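Local coordinates for protein chorismate mutase (PDB 5TS9) that probably catalyses the rearrangement of chorismate to prephenate, an early step toward the aromatic amino acids phenylalanine and tyrosine, at residues 16-19 against 20-24; 154-157 against 158-161; 162-165 against 166-169; 134-137 against 138-142; 30-33 against 34-38. All coordinates share one frame; numbering follows the deposited sequence. Where two conformers were deposited one is given.

Interaction 1: 16-19 against 20-24; sequences VPLV and RSMAD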
loop_
_atom_site.group_PDB
_atom_site.type_symbol
_atom_site.label_atom_id
_atom_site.label_comp_id
_atom_site.label_asym_id
_atom_site.label_seq_id
_atom_site.Cartn_x
_atom_site.Cartn_y
_atom_site.Cartn_z
ATOM N N VAL A 16 -8.161 0.948 20.115
ATOM C CA VAL A 16 -7.021 1.869 20.142
ATOM C C VAL A 16 -5.713 1.157 20.478
ATOM O O VAL A 16 -4.706 1.428 19.810
ATOM C CB VAL A 16 -7.266 3.040 21.101
ATOM C CG1 VAL A 16 -5.951 3.725 21.423
ATOM C CG2 VAL A 16 -8.228 4.023 20.468
ATOM N N PRO A 17 -5.645 0.282 21.496
ATOM C CA PRO A 17 -4.375 -0.431 21.732
ATOM C C PRO A 17 -3.921 -1.285 20.550
ATOM O O PRO A 17 -2.718 -1.344 20.257
ATOM C CB PRO A 17 -4.675 -1.278 22.983
ATOM C CG PRO A 17 -5.775 -0.547 23.679
ATOM C CD PRO A 17 -6.627 -0.003 22.562
ATOM N N LEU A 18 -4.845 -1.941 19.848
ATOM C CA LEU A 18 -4.465 -2.683 18.649
ATOM C C LEU A 18 -3.911 -1.749 17.575
ATOM O O LEU A 18 -2.840 -2.004 17.004
ATOM C CB LEU A 18 -5.672 -3.466 18.120
ATOM C CG LEU A 18 -5.529 -4.179 16.763
ATOM C CD1 LEU A 18 -4.330 -5.086 16.775
ATOM C CD2 LEU A 18 -6.799 -4.975 16.473
ATOM N N VAL A 19 -4.622 -0.649 17.296
ATOM C CA VAL A 19 -4.197 0.289 16.252
ATOM C C VAL A 19 -2.888 0.952 16.643
ATOM O O VAL A 19 -2.036 1.231 15.796
ATOM C CB VAL A 19 -5.319 1.320 15.989
ATOM C CG1 VAL A 19 -4.852 2.457 15.063
ATOM C CG2 VAL A 19 -6.524 0.626 15.380
ATOM N N ARG A 20 -2.696 1.196 17.940
ATOM C CA ARG A 20 -1.432 1.742 18.415
ATOM C C ARG A 20 -0.273 0.788 18.119
ATOM O O ARG A 20 0.787 1.217 17.661
ATOM C CB ARG A 20 -1.555 2.028 19.914
ATOM C CG ARG A 20 -0.509 2.943 20.486
ATOM C CD ARG A 20 -0.850 3.207 21.954
ATOM N NE ARG A 20 -1.921 4.192 22.140
ATOM C CZ ARG A 20 -2.843 4.121 23.098
ATOM N NH1 ARG A 20 -2.857 3.094 23.940
ATOM N NH2 ARG A 20 -3.761 5.071 23.215
ATOM N N SER A 21 -0.461 -0.516 18.351
ATOM C CA SER A 21 0.620 -1.461 18.096
ATOM C C SER A 21 0.962 -1.513 16.609
ATOM O O SER A 21 2.143 -1.548 16.236
ATOM C CB SER A 21 0.246 -2.846 18.630
ATOM O OG SER A 21 -0.981 -3.304 18.086
ATOM N N MET A 22 -0.053 -1.497 15.740
ATOM C CA MET A 22 0.213 -1.443 14.302
ATOM C C MET A 22 0.911 -0.145 13.927
ATOM O O MET A 22 1.809 -0.146 13.073
ATOM C CB MET A 22 -1.091 -1.588 13.514
ATOM C CG MET A 22 -1.748 -2.956 13.654
ATOM S SD MET A 22 -3.261 -3.065 12.632
ATOM C CE MET A 22 -3.712 -4.795 12.907
ATOM N N ALA A 23 0.527 0.974 14.570
ATOM C CA ALA A 23 1.219 2.235 14.310
ATOM C C ALA A 23 2.686 2.172 14.733
ATOM O O ALA A 23 3.554 2.697 14.027
ATOM C CB ALA A 23 0.505 3.398 14.997
ATOM N N ASP A 24 2.986 1.548 15.886
ATOM C CA ASP A 24 4.383 1.375 16.287
ATOM C C ASP A 24 5.141 0.518 15.275
ATOM O O ASP A 24 6.307 0.795 14.957
ATOM C CB ASP A 24 4.463 0.743 17.680
ATOM C CG ASP A 24 3.867 1.627 18.765
ATOM O OD1 ASP A 24 3.828 2.867 18.602
ATOM O OD2 ASP A 24 3.447 1.070 19.793
#

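Interaction 2: 154-157 against 158-161; sequences LDVL and HRAA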
loop_
_atom_site.group_PDB
_atom_site.type_symbol
_atom_site.label_atom_id
_atom_site.label_comp_id
_atom_site.label_asym_id
_atom_site.label_seq_id
_atom_site.Cartn_x
_atom_site.Cartn_y
_atom_site.Cartn_z
ATOM N N LEU A 154 1.041 11.605 13.632
ATOM C CA LEU A 154 1.377 11.004 12.340
ATOM C C LEU A 154 0.985 11.931 11.199
ATOM O O LEU A 154 -0.089 12.540 11.222
ATOM C CB LEU A 154 0.658 9.664 12.153
ATOM C CG LEU A 154 0.848 8.564 13.190
ATOM C CD1 LEU A 154 0.012 7.314 12.817
ATOM C CD2 LEU A 154 2.303 8.224 13.319
ATOM N N ASP A 155 1.825 11.995 10.162
ATOM C CA ASP A 155 1.513 12.854 9.025
ATOM C C ASP A 155 0.540 12.125 8.097
ATOM O O ASP A 155 0.041 11.039 8.407
ATOM C CB ASP A 155 2.792 13.326 8.321
ATOM C CG ASP A 155 3.641 12.192 7.777
ATOM O OD1 ASP A 155 3.167 11.044 7.685
ATOM O OD2 ASP A 155 4.813 12.456 7.418
ATOM N N VAL A 156 0.251 12.738 6.946
ATOM C CA VAL A 156 -0.749 12.195 6.030
ATOM C C VAL A 156 -0.296 10.858 5.461
ATOM O O VAL A 156 -1.099 9.923 5.338
ATOM C CB VAL A 156 -1.057 13.209 4.909
ATOM C CG1 VAL A 156 -1.825 12.561 3.802
ATOM C CG2 VAL A 156 -1.840 14.388 5.469
ATOM N N LEU A 157 0.987 10.751 5.087
ATOM C CA LEU A 157 1.521 9.494 4.566
ATOM C C LEU A 157 1.350 8.359 5.569
ATOM O O LEU A 157 0.914 7.255 5.214
ATOM C CB LEU A 157 3.008 9.647 4.222
ATOM C CG LEU A 157 3.798 8.353 3.951
ATOM C CD1 LEU A 157 3.262 7.581 2.722
ATOM C CD2 LEU A 157 5.320 8.624 3.768
ATOM N N HIS A 158 1.737 8.602 6.821
ATOM C CA HIS A 158 1.681 7.537 7.819
ATOM C C HIS A 158 0.246 7.197 8.205
ATOM O O HIS A 158 -0.055 6.029 8.473
ATOM C CB HIS A 158 2.488 7.931 9.042
ATOM C CG HIS A 158 3.966 7.870 8.822
ATOM N ND1 HIS A 158 4.667 8.867 8.168
ATOM C CD2 HIS A 158 4.876 6.920 9.147
ATOM C CE1 HIS A 158 5.947 8.537 8.115
ATOM N NE2 HIS A 158 6.101 7.361 8.702
ATOM N N ARG A 159 -0.653 8.182 8.228
ATOM C CA ARG A 159 -2.051 7.849 8.497
ATOM C C ARG A 159 -2.643 7.031 7.356
ATOM O O ARG A 159 -3.377 6.056 7.590
ATOM C CB ARG A 159 -2.870 9.119 8.740
ATOM C CG ARG A 159 -4.306 8.835 9.217
ATOM C CD ARG A 159 -5.079 10.133 9.523
ATOM N NE ARG A 159 -5.863 10.542 8.364
ATOM C CZ ARG A 159 -5.570 11.577 7.582
ATOM N NH1 ARG A 159 -4.512 12.333 7.843
ATOM N NH2 ARG A 159 -6.344 11.867 6.540
ATOM N N ALA A 160 -2.330 7.408 6.113
ATOM C CA ALA A 160 -2.799 6.631 4.967
ATOM C C ALA A 160 -2.341 5.185 5.070
ATOM O O ALA A 160 -3.128 4.256 4.847
ATOM C CB ALA A 160 -2.307 7.257 3.662
ATOM N N ALA A 161 -1.081 4.974 5.439
ATOM C CA ALA A 161 -0.563 3.623 5.550
ATOM C C ALA A 161 -1.055 2.933 6.816
ATOM O O ALA A 161 -1.163 1.698 6.844
ATOM C CB ALA A 161 0.976 3.646 5.486
HETATM O O HOH W 1 -2.780 12.657 9.964
#

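Interaction 3: 162-165 against 166-169; sequences LDRA and VARI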
loop_
_atom_site.group_PDB
_atom_site.type_symbol
_atom_site.label_atom_id
_atom_site.label_comp_id
_atom_site.label_asym_id
_atom_site.label_seq_id
_atom_site.Cartn_x
_atom_site.Cartn_y
_atom_site.Cartn_z
ATOM N N LEU A 162 -1.385 3.694 7.870
ATOM C CA LEU A 162 -2.071 3.064 8.997
ATOM C C LEU A 162 -3.445 2.544 8.563
ATOM O O LEU A 162 -3.840 1.431 8.931
ATOM C CB LEU A 162 -2.200 4.047 10.173
ATOM C CG LEU A 162 -2.723 3.465 11.502
ATOM C CD1 LEU A 162 -2.031 2.164 11.836
ATOM C CD2 LEU A 162 -2.540 4.445 12.644
ATOM N N ASP A 163 -4.165 3.312 7.740
ATOM C CA ASP A 163 -5.436 2.826 7.185
ATOM C C ASP A 163 -5.240 1.551 6.360
ATOM O O ASP A 163 -6.128 0.693 6.316
ATOM C CB ASP A 163 -6.085 3.893 6.299
ATOM C CG ASP A 163 -6.751 5.047 7.096
ATOM O OD1 ASP A 163 -7.318 4.834 8.197
ATOM O OD2 ASP A 163 -6.735 6.178 6.570
ATOM N N ARG A 164 -4.096 1.416 5.683
ATOM C CA ARG A 164 -3.796 0.176 4.973
ATOM C C ARG A 164 -3.543 -0.959 5.957
ATOM O O ARG A 164 -3.978 -2.098 5.736
ATOM C CB ARG A 164 -2.575 0.383 4.055
ATOM C CG ARG A 164 -2.102 -0.879 3.301
ATOM C CD ARG A 164 -3.112 -1.263 2.209
ATOM N NE ARG A 164 -2.761 -2.469 1.458
ATOM C CZ ARG A 164 -2.988 -3.702 1.897
ATOM N NH1 ARG A 164 -3.540 -3.885 3.097
ATOM N NH2 ARG A 164 -2.649 -4.752 1.148
ATOM N N ALA A 165 -2.859 -0.667 7.067
ATOM C CA ALA A 165 -2.492 -1.735 7.997
ATOM C C ALA A 165 -3.699 -2.325 8.723
ATOM O O ALA A 165 -3.716 -3.527 9.002
ATOM C CB ALA A 165 -1.467 -1.223 9.009
ATOM N N VAL A 166 -4.715 -1.519 9.027
ATOM C CA VAL A 166 -5.878 -1.972 9.796
ATOM C C VAL A 166 -6.940 -2.615 8.905
ATOM O O VAL A 166 -8.044 -2.938 9.368
ATOM C CB VAL A 166 -6.500 -0.799 10.577
ATOM C CG1 VAL A 166 -5.478 -0.195 11.531
ATOM C CG2 VAL A 166 -7.063 0.250 9.604
ATOM N N ALA A 167 -6.602 -2.799 7.626
ATOM C CA ALA A 167 -7.562 -3.191 6.589
ATOM C C ALA A 167 -8.465 -4.357 6.986
ATOM O O ALA A 167 -9.661 -4.366 6.655
ATOM C CB ALA A 167 -6.794 -3.540 5.311
ATOM N N ARG A 168 -7.923 -5.378 7.633
ATOM C CA ARG A 168 -8.730 -6.570 7.891
ATOM C C ARG A 168 -8.819 -6.907 9.381
ATOM O O ARG A 168 -8.947 -8.074 9.765
ATOM C CB ARG A 168 -8.204 -7.745 7.073
ATOM C CG ARG A 168 -8.203 -7.402 5.584
ATOM C CD ARG A 168 -7.872 -8.573 4.697
ATOM N NE ARG A 168 -6.437 -8.674 4.520
ATOM C CZ ARG A 168 -5.843 -9.511 3.673
ATOM N NH1 ARG A 168 -6.566 -10.335 2.915
ATOM N NH2 ARG A 168 -4.522 -9.510 3.581
ATOM N N ILE A 169 -8.753 -5.891 10.239
ATOM C CA ILE A 169 -9.208 -6.076 11.616
ATOM C C ILE A 169 -10.676 -6.494 11.625
ATOM O O ILE A 169 -11.065 -7.495 12.242
ATOM C CB ILE A 169 -8.993 -4.789 12.424
ATOM C CG1 ILE A 169 -7.499 -4.505 12.600
ATOM C CG2 ILE A 169 -9.706 -4.871 13.764
ATOM C CD1 ILE A 169 -7.241 -3.173 13.293
HETATM O O HOH W 2 -5.271 -5.855 8.596
#

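Interaction 4: 134-137 against 138-142; sequences IADC and HALVA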
loop_
_atom_site.group_PDB
_atom_site.type_symbol
_atom_site.label_atom_id
_atom_site.label_comp_id
_atom_site.label_asym_id
_atom_site.label_seq_id
_atom_site.Cartn_x
_atom_site.Cartn_y
_atom_site.Cartn_z
ATOM N N ILE A 134 -18.604 -6.883 14.784
ATOM C CA ILE A 134 -19.689 -5.999 15.177
ATOM C C ILE A 134 -20.034 -5.082 14.012
ATOM O O ILE A 134 -19.191 -4.778 13.169
ATOM C CB ILE A 134 -19.287 -5.217 16.444
ATOM C CG1 ILE A 134 -20.512 -4.751 17.204
ATOM C CG2 ILE A 134 -18.376 -4.037 16.106
ATOM C CD1 ILE A 134 -20.162 -4.034 18.474
ATOM N N ALA A 135 -21.297 -4.649 13.958
ATOM C CA ALA A 135 -21.802 -3.957 12.770
ATOM C C ALA A 135 -21.042 -2.667 12.485
ATOM O O ALA A 135 -20.752 -2.359 11.326
ATOM C CB ALA A 135 -23.300 -3.667 12.919
ATOM N N ASP A 136 -20.732 -1.883 13.519
ATOM C CA ASP A 136 -19.994 -0.649 13.263
ATOM C C ASP A 136 -18.487 -0.828 13.419
ATOM O O ASP A 136 -17.778 0.112 13.771
ATOM C CB ASP A 136 -20.512 0.486 14.146
ATOM C CG ASP A 136 -20.591 0.108 15.590
ATOM O OD1 ASP A 136 -20.118 -0.989 15.944
ATOM O OD2 ASP A 136 -21.138 0.907 16.370
ATOM N N CYS A 137 -17.978 -2.013 13.099
ATOM C CA CYS A 137 -16.536 -2.222 13.234
ATOM C C CYS A 137 -15.737 -1.268 12.347
ATOM O O CYS A 137 -14.705 -0.730 12.776
ATOM C CB CYS A 137 -16.185 -3.676 12.926
ATOM S SG CYS A 137 -14.423 -4.003 13.088
ATOM N N HIS A 138 -16.170 -1.061 11.099
ATOM C CA HIS A 138 -15.402 -0.195 10.200
ATOM C C HIS A 138 -15.286 1.217 10.763
ATOM O O HIS A 138 -14.196 1.805 10.776
ATOM C CB HIS A 138 -16.037 -0.143 8.813
ATOM C CG HIS A 138 -15.813 -1.367 7.987
ATOM N ND1 HIS A 138 -14.559 -1.855 7.700
ATOM C CD2 HIS A 138 -16.688 -2.178 7.349
ATOM C CE1 HIS A 138 -14.670 -2.929 6.939
ATOM N NE2 HIS A 138 -15.952 -3.146 6.714
ATOM N N ALA A 139 -16.409 1.781 11.211
ATOM C CA ALA A 139 -16.404 3.125 11.784
ATOM C C ALA A 139 -15.493 3.210 13.003
ATOM O O ALA A 139 -14.762 4.193 13.174
ATOM C CB ALA A 139 -17.833 3.545 12.160
ATOM N N LEU A 140 -15.539 2.200 13.876
ATOM C CA LEU A 140 -14.744 2.241 15.100
ATOM C C LEU A 140 -13.256 2.204 14.776
ATOM O O LEU A 140 -12.470 3.017 15.286
ATOM C CB LEU A 140 -15.146 1.071 16.002
ATOM C CG LEU A 140 -16.617 1.107 16.450
ATOM C CD1 LEU A 140 -17.029 -0.183 17.153
ATOM C CD2 LEU A 140 -16.844 2.303 17.340
ATOM N N VAL A 141 -12.865 1.293 13.883
ATOM C CA VAL A 141 -11.467 1.188 13.468
ATOM C C VAL A 141 -11.004 2.495 12.828
ATOM O O VAL A 141 -9.950 3.036 13.185
ATOM C CB VAL A 141 -11.298 -0.026 12.539
ATOM C CG1 VAL A 141 -9.929 -0.043 11.892
ATOM C CG2 VAL A 141 -11.495 -1.313 13.354
ATOM N N ALA A 142 -11.809 3.054 11.912
ATOM C CA ALA A 142 -11.437 4.336 11.299
ATOM C C ALA A 142 -11.271 5.426 12.356
ATOM O O ALA A 142 -10.342 6.239 12.277
ATOM C CB ALA A 142 -12.473 4.766 10.254
HETATM O O HOH W 3 -18.557 -2.226 9.841
#

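Interaction 5: 30-33 against 34-38; sequences DQVA and LSKWD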
loop_
_atom_site.group_PDB
_atom_site.type_symbol
_atom_site.label_atom_id
_atom_site.label_comp_id
_atom_site.label_asym_id
_atom_site.label_seq_id
_atom_site.Cartn_x
_atom_site.Cartn_y
_atom_site.Cartn_z
ATOM N N ASP A 30 10.293 4.064 8.737
ATOM C CA ASP A 30 11.183 5.216 8.604
ATOM C C ASP A 30 12.639 4.795 8.738
ATOM O O ASP A 30 13.489 5.226 7.956
ATOM C CB ASP A 30 10.851 6.280 9.649
ATOM C CG ASP A 30 9.424 6.768 9.545
ATOM O OD1 ASP A 30 8.564 5.992 9.085
ATOM O OD2 ASP A 30 9.163 7.929 9.927
ATOM N N GLN A 31 12.945 3.930 9.710
ATOM C CA GLN A 31 14.337 3.527 9.873
ATOM C C GLN A 31 14.749 2.470 8.853
ATOM O O GLN A 31 15.930 2.402 8.498
ATOM C CB GLN A 31 14.585 3.018 11.295
ATOM C CG GLN A 31 14.814 4.121 12.336
ATOM C CD GLN A 31 16.238 4.650 12.294
ATOM O OE1 GLN A 31 17.152 3.969 11.815
ATOM N NE2 GLN A 31 16.439 5.852 12.808
ATOM N N VAL A 32 13.829 1.618 8.390
ATOM C CA VAL A 32 14.233 0.676 7.345
ATOM C C VAL A 32 14.507 1.421 6.030
ATOM O O VAL A 32 15.472 1.116 5.315
ATOM C CB VAL A 32 13.178 -0.430 7.184
ATOM C CG1 VAL A 32 13.444 -1.224 5.899
ATOM C CG2 VAL A 32 13.189 -1.370 8.444
ATOM N N ALA A 33 13.697 2.435 5.724
ATOM C CA ALA A 33 13.940 3.280 4.551
ATOM C C ALA A 33 15.328 3.914 4.598
ATOM O O ALA A 33 16.058 3.896 3.605
ATOM C CB ALA A 33 12.868 4.367 4.455
ATOM N N LEU A 34 15.703 4.484 5.744
ATOM C CA LEU A 34 17.042 5.069 5.897
ATOM C C LEU A 34 18.131 4.058 5.578
ATOM O O LEU A 34 19.100 4.363 4.865
ATOM C CB LEU A 34 17.228 5.583 7.326
ATOM C CG LEU A 34 16.412 6.787 7.787
ATOM C CD1 LEU A 34 16.624 7.024 9.299
ATOM C CD2 LEU A 34 16.779 8.030 6.958
ATOM N N SER A 35 18.006 2.851 6.132
ATOM C CA SER A 35 19.015 1.831 5.899
ATOM C C SER A 35 19.097 1.472 4.425
ATOM O O SER A 35 20.190 1.283 3.879
ATOM C CB SER A 35 18.700 0.591 6.730
ATOM O OG SER A 35 19.559 -0.476 6.352
ATOM N N LYS A 36 17.948 1.350 3.764
ATOM C CA LYS A 36 17.949 1.005 2.349
ATOM C C LYS A 36 18.431 2.172 1.495
ATOM O O LYS A 36 19.022 1.954 0.437
ATOM C CB LYS A 36 16.557 0.539 1.929
ATOM C CG LYS A 36 16.249 -0.853 2.492
ATOM C CD LYS A 36 14.877 -1.344 2.104
ATOM C CE LYS A 36 14.621 -2.750 2.682
ATOM N NZ LYS A 36 13.122 -3.002 2.757
ATOM N N TRP A 37 18.217 3.407 1.951
ATOM C CA TRP A 37 18.813 4.564 1.297
ATOM C C TRP A 37 20.341 4.515 1.379
ATOM O O TRP A 37 21.031 4.801 0.393
ATOM C CB TRP A 37 18.268 5.856 1.932
ATOM C CG TRP A 37 18.969 7.144 1.476
ATOM C CD1 TRP A 37 20.091 7.720 2.023
ATOM C CD2 TRP A 37 18.569 7.995 0.396
ATOM N NE1 TRP A 37 20.412 8.874 1.334
ATOM C CE2 TRP A 37 19.495 9.059 0.331
ATOM C CE3 TRP A 37 17.517 7.952 -0.532
ATOM C CZ2 TRP A 37 19.392 10.083 -0.617
ATOM C CZ3 TRP A 37 17.416 8.971 -1.466
ATOM C CH2 TRP A 37 18.355 10.018 -1.508
ATOM N N ASP A 38 20.883 4.133 2.538
ATOM C CA ASP A 38 22.334 4.035 2.699
ATOM C C ASP A 38 22.917 2.905 1.851
ATOM O O ASP A 38 23.943 3.083 1.189
ATOM C CB ASP A 38 22.687 3.823 4.174
ATOM C CG ASP A 38 22.320 5.019 5.056
ATOM O OD1 ASP A 38 21.992 6.095 4.506
ATOM O OD2 ASP A 38 22.343 4.877 6.304
#

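Interaction 1: 16-19 against 20-24
Val-16 against Arg-20 and Leu-18 against Met-22 are two i to i+4 contacts within the first turns of helix 16-39, a long helix within the type II chorismate mutase region, and most of this stretch is buried among other helices. The backbone sets the spacing: Arg-20 N donates to Val-16 O at 2.8 Å, and Met-22 N to Leu-18 O at 3.1 Å. Pro-17 suits the first turn, where a residue without an N-H costs the helix no bond, and its carbonyl still accepts from Ser-21 N.

On one side the arginine chain bends at chi3 (-78°) and brings its guanidinium back along the helix, so that Val-16 CG1 sits over one face toward the rim, 3.1 Å from Arg-20 NH2, a tight approach. The polar rim of the group is used elsewhere: NH2 donates to Gln-151 of helix 137-151. On the inner side Met-22 is stretched out past CG, and its CE reaches Leu-18 CD1 at 3.9 Å. A flexible thioether and a branched leucine suit this buried place, where both also pack on Ile-169. Val-19, on the same buried flank, touches Ala-144 and Val-148. Ser-21 OG lies near Leu-18 O, but the very short separation and a second conformer make the details of that bond doubtful.

The chemistry is thus divided round the helix: the methyl groups of Leu-18, Val-19 and Met-22 pack inward, while one flat face of the arginine guanidinium lies against a valine methyl and its NH2 makes a polar tie to helix 137-151.

Interaction 2: 154-157 against 158-161
Asp-155 and His-158 meet at the start of helix 156-165, where the aspartate occupies the N-cap. Among the polar bonds, OD1 is gripped twice by the same residue: His-158 N donates to Asp-155 OD1 at 3.0 Å as the capping bond, and His-158 ND1 donates to it at 2.7 Å from within the ring plane, on the syn side. Carboxylate and ring planes are 40° apart, so the second bond leaves the carboxylate plane. With chi1 at 60°, the Asp-155 carboxylate folds back over the first turn, which is why a short acidic side chain suits this position. The ring is fixed at its far nitrogen too, since NE2 is hydrogen-bonded to Asp-30 OD1 of helix 16-39; two acidic partners would probably favour a protonated imidazole.

A water makes a further link, donating to Leu-154 O at 3.0 Å and accepting from Arg-159 NH1 at 2.8 Å at the guanidinium edge. The other terminal nitrogen, NH2, bonds to Asn-91 OD1 of the second subunit.

Apolar contact is slighter: Leu-154 CB lies 4.0 Å from His-158 CB.

Around this turn, Leu-157 and Ala-161 pack on helix 67-95, and Leu-154 lies between helices 16-39 and 137-151. At the dimer interface Leu-157 meets Ala-160 of the second subunit, and the small Ala-160 offers its methyl to Leu-157 of that subunit.

Interaction 3: 162-165 against 166-169
Val-166 packs back on Leu-162 where helix 156-165 runs out. The apolar contact is between methyls, Leu-162 CD1 to Val-166 CG1 at 4.2 Å, and the other methyl of the valine, CG2, rests on Asp-163 O at 3.4 Å. The valine's chi1 of -59° spreads both branches over the carbonyls of the last turn, so a beta-branched residue can touch two of them, Leu-162 O and Asp-163 O, at once; Val-141, Val-145 and Met-22 enclose it from outside.

Backbone bonds show how the helix ends. Val-166 N still donates to Leu-162 O at 3.1 Å in the i to i-4 pattern, but Ala-167 N turns to Arg-164 O in a weak i to i-3 bond of 3.3 Å. Ala-167 CB lies close to the same carbonyl, and its small size admits it there. A water then bridges the break, donating to Ala-165 O at 2.8 Å and accepting from Arg-168 N at 2.9 Å; Gln-77 NE2 also donates to Ala-165 O, so Ala-165 O has two partners.

The charged groups tie the turn to helix 67-95 and to the second subunit. Arg-164 NH1 and Arg-168 NE each form a salt bridge with Asp-76, which takes one on each carboxylate oxygen, while Arg-164 NH2 reaches Glu-79 of the second subunit. Asp-163 accepts a hydrogen bond from Asn-90 and forms a salt bridge with Arg-94 of that subunit.

The arrangement is that of a helix C-terminus whose carbonyls are met by a tightened turn, a water and a side chain, set in an all-helical dimer at the subunit interface.

Interaction 4: 134-137 against 138-142
Leu-140 folds back over the chain leading into helix 137-151, its CG 3.1 Å from Asp-136 O, a tight fit. Its chi1 of -62° swings the branches toward the preceding turn, where CD1 lies 3.4 Å from Asp-136 OD1 and also meets Ile-134 CG2 at 4.2 Å. The leucine thus packs against one side of a type I beta turn running from Ile-134 to Cys-137 and closed by Cys-137 N donating to Ile-134 O.

On another side of the helix Cys-137 SG lies 4.0 Å from Val-141 CG2. This sulfur stands anti to the backbone N (chi1 -180°) and forms the disulfide with Cys-170, so the valine methyl packs beside a covalent link to the C-terminal tail. The helix starts with Leu-140 N to Asp-136 O and a nearly straight bond from Val-141 N to Cys-137 O at 3.0 Å, 173° at the hydrogen. Asp-136 holds the N-cap position, but in the conformer modelled here its side chain makes no capping bond; instead a water accepts from His-138 N at 2.9 Å and donates to Ala-135 O.

Phe-15 and Gln-11, from the N-terminal end of the chain, cover Leu-140, Val-141 packs on Val-166 beyond helix 156-165, and His-138 meets Arg-93 of the second subunit.

Interaction 5: 30-33 against 34-38
Two turns in the second half of helix 16-39 carry this contact, in which Val-32 and Lys-36 run alongside each other in the same direction. The lysine chain is fully stretched, so it follows the valine until Val-32 CG1 is 3.8 Å from Lys-36 CE and 3.6 Å from NZ. A long aliphatic chain suits this place: its methylenes cover the valine while the ammonium passes beyond it to Gln-85 OE1 and Val-43 O.

Gln-31 and Leu-34 form the second pair. The glutamine bends at chi2 (-80°), which carries its amide across to Leu-34 CD1, 3.7 Å from NE2. That amide is fixed at both ends, NE2 donating to Pro-102 O and OE1 accepting from Gln-104 N, so the leucine methyl packs on a group that can hardly rotate. Leu-34 CG in turn presses on Asp-30 O at 3.3 Å. Regular i to i-4 bonds hold the spacing, among them Lys-36 N to Val-32 O at 2.9 Å and Trp-37 N to Ala-33 O at 2.8 Å.

Helix 67-95 covers one flank, with Trp-92 against Ala-33 and Leu-34 and Leu-89 against Trp-37; helix 106-128 lies against Val-32 and Ser-35 through Leu-106, and Thr-101 and Arg-103, from the loop before it, touch Leu-34.

Along the chain the order is interaction 1, 5, 4, 2, 3. Interactions 1 and 5 share helix 16-39 but have centres about 22 Å apart, on opposite sides of the chain's centre. Interactions 2 and 3 share one helix, that of residues 156 to 165, and follow directly upon one another. Their centres are about 12 Å apart. Interaction 3 touches most of the others: Met-22 and Leu-18 of interaction 1, Val-141 of interaction 4 and Leu-154 of interaction 2. His-158 to Asp-30 joins interaction 2 to interaction 5. Interactions 4 and 5 lie farthest apart, their centres separated by about 34 Å. Helix 156-165 and its exit thus tie helix 16-39 to helix 137-151, while interactions 2, 3 and 4 also face the second subunit.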